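Periplasmic sugar-binding domain protein (Pseudomonas fluorescens Pf-5, PDB 3H75) probably binds a sugar in the periplasm, as a two-domain alpha/beta protein of the bacterial solute-binding protein 2 family. Local coordinates at residues Y22-F25 / M26-A29; N241-P244 / E245-Q248; G310-V313 / G314-V317. All blocks are in the same frame, centred on the assembly; numbering follows the deposited sequence.

The three contacts are local turns of the chain, and two of them pack together. Contact 1 is a piece of helix 17-33. Contact 3 is the short 3-10 segment after helix 300-309, and it lies against that piece with centres about 9 Å apart. Phe25 CD1 rests 3.7 Å from Gly314 CA, and Gln24 CG is 3.6 Å from Asp311 OD2. Contact 2 is the N-cap and first turn of helix 244-252. It does not touch the others: its nearest atoms are about 8 Å from contact 1 and about 6 Å from contact 3. Asn241 OD1 of contact 2 hydrogen-bonds a glycerol, probably from the crystallisation liquor.

Contact 1. Residues Y22-F25 / M26-A29; sequences YSQF and MQAA
Tyr22 to Phe25 give their carbonyls to the N-H groups of Met26 to Ala29, four successive i to i+4 bonds of a regular alpha-helix, with Gln27 N to Ser23 O at 2.9 Å. Met26 is a selenomethionine. Met26 SE lies 3.7 Å from Tyr22 CE2, beside the ring, in a Met-aromatic contact. The approach is oblique, with SE 71° off the ring normal. The Tyr22 torsion (CG anti to the backbone N, chi1 -166°) sends the ring out from the helix, where its CD2-CE2 side meets the selenium. Gln24 and Gln27 run side by side and point the same way. Their amide planes are 74° apart, and Gln24 NE2 is 3.1 Å from Gln27 OE1. Gln27 CG also packs against Ser23 O at 3.1 Å. An alanine in place of Gln27 would probably leave the Gln24 amide without its neighbour and more able to turn. The helix is the crossover of the beta-alpha-beta unit between strands 5-10 and 36-41, as in periplasmic binding protein folds. Tyr22 OH makes a hydrogen bond to Asn93, and the Phe25 ring meets Trp268 and Phe319 edge-to-face. The side chains of Ser23, Met26 and Gln27 pack against strand 36-41, where Ser23 OG hydrogen-bonds Tyr41, while Met26 also touches helix 265-277 and Ala28 and Ala29 pack on Phe319 of helix 319-322.

Contact 2. Residues N241-P244 / E245-Q248; sequences NSSP and EALQ
Ser243 turns OG between its own N and carbonyl carbon (chi1 66°), which aims it at the N-H of Ala246 in the first turn of the helix. This is an N-cap: Ala246 N donates to Ser243 OG at 3.2 Å, with an N-H...O angle of 150°. Ser243 OG also lies 3.2 Å from Ala246 CB. A further hydrogen bond, to Asp214, holds Ser243 OG from outside the helix. Leu247 N donates to Ser243 O at 2.9 Å, nearly straight on. Pro244 O takes Gln248 N in the next i to i+4 bond. Pro244 has no N-H to offer, which suits the first turn, where amides lack carbonyls ahead of them. The cap starts helix 244-252 after the short loop that follows strand 236-240 of the mixed sheet. Leu247 also packs on Ala303 and Leu306 of helix 300-309, and the carboxylate of Glu245 forms a salt bridge with Arg189. Within the contact Leu247 folds back over the loop, and Leu247 CD2 meets Ser242 CB at 4.0 Å. Leu247 CD1 reaches back to Ser242 O at 3.3 Å.

Contact 3. Residues G310-V313 / G314-V317; sequences GDQV and GTRV
Thr315 meets Gln312 through two bonds to one carbonyl oxygen, in a short 3-10 segment that follows helix 300-309. Gly310, with positive phi, takes the chain out of that helix.

The backbone bonds are i to i+3. Thr315 N donates to Gln312 O at 3.0 Å, and Arg316 N to Val313 O at 3.1 Å. Both donors stand above the carbonyl plane, about 50° out of it, as the tight winding of a 3-10 segment brings about. Val313 N to Gly310 O and Val317 N to Gly314 O are of the same kind, but the series is interrupted: Gly314 N is 4.5 Å from Asp311 O.

The side-chain bond is from Thr315 OG1, which donates to Gln312 O at a short 2.5 Å. The hydroxyl lies between the backbone N and the carbonyl carbon (chi1 64°), and that torsion turns it back toward Gln312. It comes nearly in line with the C=O, at 161°, whereas the amide of Thr315 reaches the same oxygen from above the plane.

Van der Waals contact joins the Thr315 methyl to the amide end of Gln312. Thr315 CG2 lies 3.8 Å from Gln312 NE2, and the two side chains slant across each other. Val313 and Val317 turn to other partners: both pack on Leu340 of helix 338-341, and Val317 also touches Phe25 on helix 17-33. Asp311 OD1 hydrogen-bonds Ser21 on the same helix. Together these contacts seat the segment between helix 17-33 and the C-terminal helix.

Water stands in for the absent Gly314 N to Asp311 O bond. A single molecule donates to Asp311 O at 2.8 Å and accepts from Gly314 N at 2.9 Å.

Contact 1. Residues Y22-F25 / M26-A29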
loop_
_atom_site.group_PDB
_atom_site.type_symbol
_atom_site.label_atom_id
_atom_site.label_comp_id
_atom_site.label_asym_id
_atom_site.label_seq_id
_atom_site.Cartn_x
_atom_site.Cartn_y
_atom_site.Cartn_z
ATOM N N TYR A 22 -1.013 -3.451 8.467
ATOM C CA TYR A 22 -2.106 -2.515 8.230
ATOM C C TYR A 22 -3.114 -2.711 9.368
ATOM O O TYR A 22 -3.588 -1.744 9.965
ATOM C CB TYR A 22 -2.751 -2.835 6.880
ATOM C CG TYR A 22 -3.684 -1.785 6.314
ATOM C CD1 TYR A 22 -3.254 -0.900 5.325
ATOM C CD2 TYR A 22 -5.023 -1.731 6.707
ATOM C CE1 TYR A 22 -4.133 0.006 4.729
ATOM C CE2 TYR A 22 -5.909 -0.825 6.121
ATOM C CZ TYR A 22 -5.462 0.033 5.129
ATOM O OH TYR A 22 -6.345 0.875 4.498
ATOM N N SER A 23 -3.426 -3.971 9.663
ATOM C CA SER A 23 -4.363 -4.306 10.732
ATOM C C SER A 23 -3.870 -3.870 12.106
ATOM O O SER A 23 -4.624 -3.290 12.888
ATOM C CB SER A 23 -4.622 -5.816 10.758
ATOM O OG SER A 23 -5.352 -6.228 9.620
ATOM N N GLN A 24 -2.603 -4.147 12.400
ATOM C CA GLN A 24 -2.046 -3.789 13.697
ATOM C C GLN A 24 -2.066 -2.287 13.934
ATOM O O GLN A 24 -2.320 -1.837 15.056
ATOM C CB GLN A 24 -0.617 -4.324 13.836
ATOM C CG GLN A 24 -0.530 -5.842 13.768
ATOM C CD GLN A 24 -1.404 -6.524 14.803
ATOM O OE1 GLN A 24 -1.179 -6.393 16.005
ATOM N NE2 GLN A 24 -2.416 -7.257 14.340
ATOM N N PHE A 25 -1.805 -1.506 12.888
ATOM C CA PHE A 25 -1.818 -0.054 13.022
ATOM C C PHE A 25 -3.249 0.396 13.327
ATOM O O PHE A 25 -3.468 1.268 14.170
ATOM C CB PHE A 25 -1.314 0.613 11.735
ATOM C CG PHE A 25 -0.963 2.068 11.904
ATOM C CD1 PHE A 25 0.173 2.440 12.616
ATOM C CD2 PHE A 25 -1.773 3.067 11.367
ATOM C CE1 PHE A 25 0.500 3.793 12.795
ATOM C CE2 PHE A 25 -1.455 4.421 11.541
ATOM C CZ PHE A 25 -0.314 4.780 12.257
HETATM N N MSE A 26 -4.221 -0.208 12.647
HETATM C CA MSE A 26 -5.623 0.129 12.872
HETATM C C MSE A 26 -6.048 -0.222 14.292
HETATM O O MSE A 26 -6.759 0.546 14.937
HETATM C CB MSE A 26 -6.534 -0.630 11.906
HETATM C CG MSE A 26 -6.478 -0.172 10.468
HETATM SE SE MSE A 26 -7.711 -1.200 9.368
HETATM C CE MSE A 26 -9.370 -0.412 9.971
ATOM N N GLN A 27 -5.621 -1.386 14.771
ATOM C CA GLN A 27 -5.991 -1.811 16.114
ATOM C C GLN A 27 -5.447 -0.842 17.156
ATOM O O GLN A 27 -6.110 -0.562 18.158
ATOM C CB GLN A 27 -5.503 -3.236 16.373
ATOM C CG GLN A 27 -6.109 -4.234 15.401
ATOM C CD GLN A 27 -5.794 -5.669 15.748
ATOM O OE1 GLN A 27 -4.647 -6.018 16.022
ATOM N NE2 GLN A 27 -6.815 -6.518 15.723
ATOM N N ALA A 28 -4.250 -0.318 16.915
ATOM C CA ALA A 28 -3.662 0.641 17.839
ATOM C C ALA A 28 -4.554 1.880 17.839
ATOM O O ALA A 28 -4.844 2.451 18.889
ATOM C CB ALA A 28 -2.250 1.003 17.398
ATOM N N ALA A 29 -5.000 2.285 16.655
ATOM C CA ALA A 29 -5.866 3.451 16.529
ATOM C C ALA A 29 -7.218 3.201 17.187
ATOM O O ALA A 29 -7.755 4.083 17.857
ATOM C CB ALA A 29 -6.057 3.808 15.060
#

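Contact 2. Residues N241-P244 / E245-Q248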
loop_
_atom_site.group_PDB
_atom_site.type_symbol
_atom_site.label_atom_id
_atom_site.label_comp_id
_atom_site.label_asym_id
_atom_site.label_seq_id
_atom_site.Cartn_x
_atom_site.Cartn_y
_atom_site.Cartn_z
ATOM N N ASN A 241 6.386 -1.223 0.529
ATOM C CA ASN A 241 5.990 -1.796 1.829
ATOM C C ASN A 241 7.115 -1.612 2.852
ATOM O O ASN A 241 8.036 -0.815 2.633
ATOM C CB ASN A 241 5.627 -3.291 1.741
ATOM C CG ASN A 241 4.402 -3.569 0.865
ATOM O OD1 ASN A 241 3.677 -2.659 0.462
ATOM N ND2 ASN A 241 4.168 -4.848 0.578
ATOM N N SER A 242 7.049 -2.340 3.963
ATOM C CA SER A 242 8.066 -2.205 5.004
ATOM C C SER A 242 8.287 -3.476 5.814
ATOM O O SER A 242 8.413 -3.424 7.043
ATOM C CB SER A 242 7.694 -1.050 5.944
ATOM O OG SER A 242 6.433 -1.275 6.561
ATOM N N SER A 243 8.335 -4.619 5.141
ATOM C CA SER A 243 8.563 -5.869 5.858
ATOM C C SER A 243 9.933 -5.797 6.525
ATOM O O SER A 243 10.841 -5.115 6.042
ATOM C CB SER A 243 8.524 -7.061 4.904
ATOM O OG SER A 243 9.604 -7.022 3.989
ATOM N N PRO A 244 10.101 -6.502 7.650
ATOM C CA PRO A 244 11.384 -6.487 8.355
ATOM C C PRO A 244 12.565 -6.797 7.441
ATOM O O PRO A 244 13.587 -6.110 7.491
ATOM C CB PRO A 244 11.192 -7.545 9.437
ATOM C CG PRO A 244 9.733 -7.426 9.750
ATOM C CD PRO A 244 9.111 -7.317 8.375
ATOM N N GLU A 245 12.424 -7.824 6.607
ATOM C CA GLU A 245 13.500 -8.213 5.703
ATOM C C GLU A 245 13.811 -7.131 4.670
ATOM O O GLU A 245 14.972 -6.906 4.326
ATOM C CB GLU A 245 13.152 -9.521 4.988
ATOM C CG GLU A 245 14.372 -10.257 4.460
ATOM C CD GLU A 245 14.022 -11.569 3.792
ATOM O OE1 GLU A 245 13.084 -12.242 4.265
ATOM O OE2 GLU A 245 14.694 -11.935 2.806
ATOM N N ALA A 246 12.776 -6.463 4.165
ATOM C CA ALA A 246 12.977 -5.406 3.177
ATOM C C ALA A 246 13.679 -4.210 3.809
ATOM O O ALA A 246 14.555 -3.598 3.196
ATOM C CB ALA A 246 11.637 -4.975 2.589
ATOM N N LEU A 247 13.291 -3.874 5.035
ATOM C CA LEU A 247 13.903 -2.750 5.732
ATOM C C LEU A 247 15.383 -3.040 5.956
ATOM O O LEU A 247 16.230 -2.167 5.767
ATOM C CB LEU A 247 13.203 -2.508 7.072
ATOM C CG LEU A 247 11.741 -2.059 6.984
ATOM C CD1 LEU A 247 11.106 -2.161 8.356
ATOM C CD2 LEU A 247 11.646 -0.632 6.453
ATOM N N GLN A 248 15.693 -4.269 6.352
ATOM C CA GLN A 248 17.083 -4.637 6.584
ATOM C C GLN A 248 17.865 -4.572 5.277
ATOM O O GLN A 248 19.008 -4.121 5.256
ATOM C CB GLN A 248 17.180 -6.049 7.163
ATOM C CG GLN A 248 18.604 -6.459 7.543
ATOM C CD GLN A 248 19.182 -5.602 8.656
ATOM O OE1 GLN A 248 18.680 -5.606 9.781
ATOM N NE2 GLN A 248 20.239 -4.857 8.346
#

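Contact 3. Residues G310-V313 / G314-V317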
loop_
_atom_site.group_PDB
_atom_site.type_symbol
_atom_site.label_atom_id
_atom_site.label_comp_id
_atom_site.label_asym_id
_atom_site.label_seq_id
_atom_site.Cartn_x
_atom_site.Cartn_y
_atom_site.Cartn_z
ATOM N N GLY A 310 8.667 -2.357 14.341
ATOM C CA GLY A 310 7.792 -3.359 13.762
ATOM C C GLY A 310 6.333 -2.973 13.928
ATOM O O GLY A 310 5.985 -1.791 13.830
ATOM N N ASP A 311 5.475 -3.955 14.190
ATOM C CA ASP A 311 4.051 -3.678 14.343
ATOM C C ASP A 311 3.669 -3.039 15.679
ATOM O O ASP A 311 2.488 -2.941 16.025
ATOM C CB ASP A 311 3.239 -4.951 14.091
ATOM C CG ASP A 311 3.275 -5.381 12.632
ATOM O OD1 ASP A 311 3.852 -4.640 11.805
ATOM O OD2 ASP A 311 2.722 -6.452 12.308
ATOM N N GLN A 312 4.675 -2.595 16.424
ATOM C CA GLN A 312 4.427 -1.919 17.688
ATOM C C GLN A 312 4.487 -0.419 17.407
ATOM O O GLN A 312 4.229 0.398 18.288
ATOM C CB GLN A 312 5.495 -2.299 18.724
ATOM C CG GLN A 312 5.533 -3.784 19.075
ATOM C CD GLN A 312 4.312 -4.244 19.854
ATOM O OE1 GLN A 312 4.052 -5.441 19.963
ATOM N NE2 GLN A 312 3.567 -3.297 20.409
ATOM N N VAL A 313 4.814 -0.056 16.168
ATOM C CA VAL A 313 4.934 1.353 15.807
ATOM C C VAL A 313 3.672 2.179 16.068
ATOM O O VAL A 313 3.759 3.350 16.434
ATOM C CB VAL A 313 5.379 1.516 14.322
ATOM C CG1 VAL A 313 4.268 1.084 13.375
ATOM C CG2 VAL A 313 5.786 2.958 14.062
ATOM N N GLY A 314 2.502 1.572 15.902
ATOM C CA GLY A 314 1.267 2.301 16.128
ATOM C C GLY A 314 1.089 2.792 17.554
ATOM O O GLY A 314 0.399 3.785 17.797
ATOM N N THR A 315 1.716 2.102 18.502
ATOM C CA THR A 315 1.613 2.469 19.912
ATOM C C THR A 315 2.231 3.830 20.221
ATOM O O THR A 315 1.934 4.431 21.253
ATOM C CB THR A 315 2.286 1.412 20.811
ATOM O OG1 THR A 315 3.690 1.368 20.535
ATOM C CG2 THR A 315 1.681 0.040 20.560
ATOM N N ARG A 316 3.085 4.320 19.330
ATOM C CA ARG A 316 3.737 5.612 19.533
ATOM C C ARG A 316 2.984 6.762 18.875
ATOM O O ARG A 316 3.460 7.900 18.862
ATOM C CB ARG A 316 5.167 5.568 18.997
ATOM C CG ARG A 316 6.082 4.628 19.760
ATOM C CD ARG A 316 7.451 4.539 19.108
ATOM N NE ARG A 316 8.103 5.843 18.994
ATOM C CZ ARG A 316 8.447 6.604 20.030
ATOM N NH1 ARG A 316 8.204 6.196 21.269
ATOM N NH2 ARG A 316 9.038 7.774 19.825
ATOM N N VAL A 317 1.808 6.467 18.333
ATOM C CA VAL A 317 1.003 7.484 17.673
ATOM C C VAL A 317 -0.158 7.927 18.553
ATOM O O VAL A 317 -0.889 7.101 19.096
ATOM C CB VAL A 317 0.442 6.961 16.334
ATOM C CG1 VAL A 317 -0.378 8.038 15.649
ATOM C CG2 VAL A 317 1.587 6.516 15.438
HETATM O O HOH W 1 1.401 -0.756 14.587
#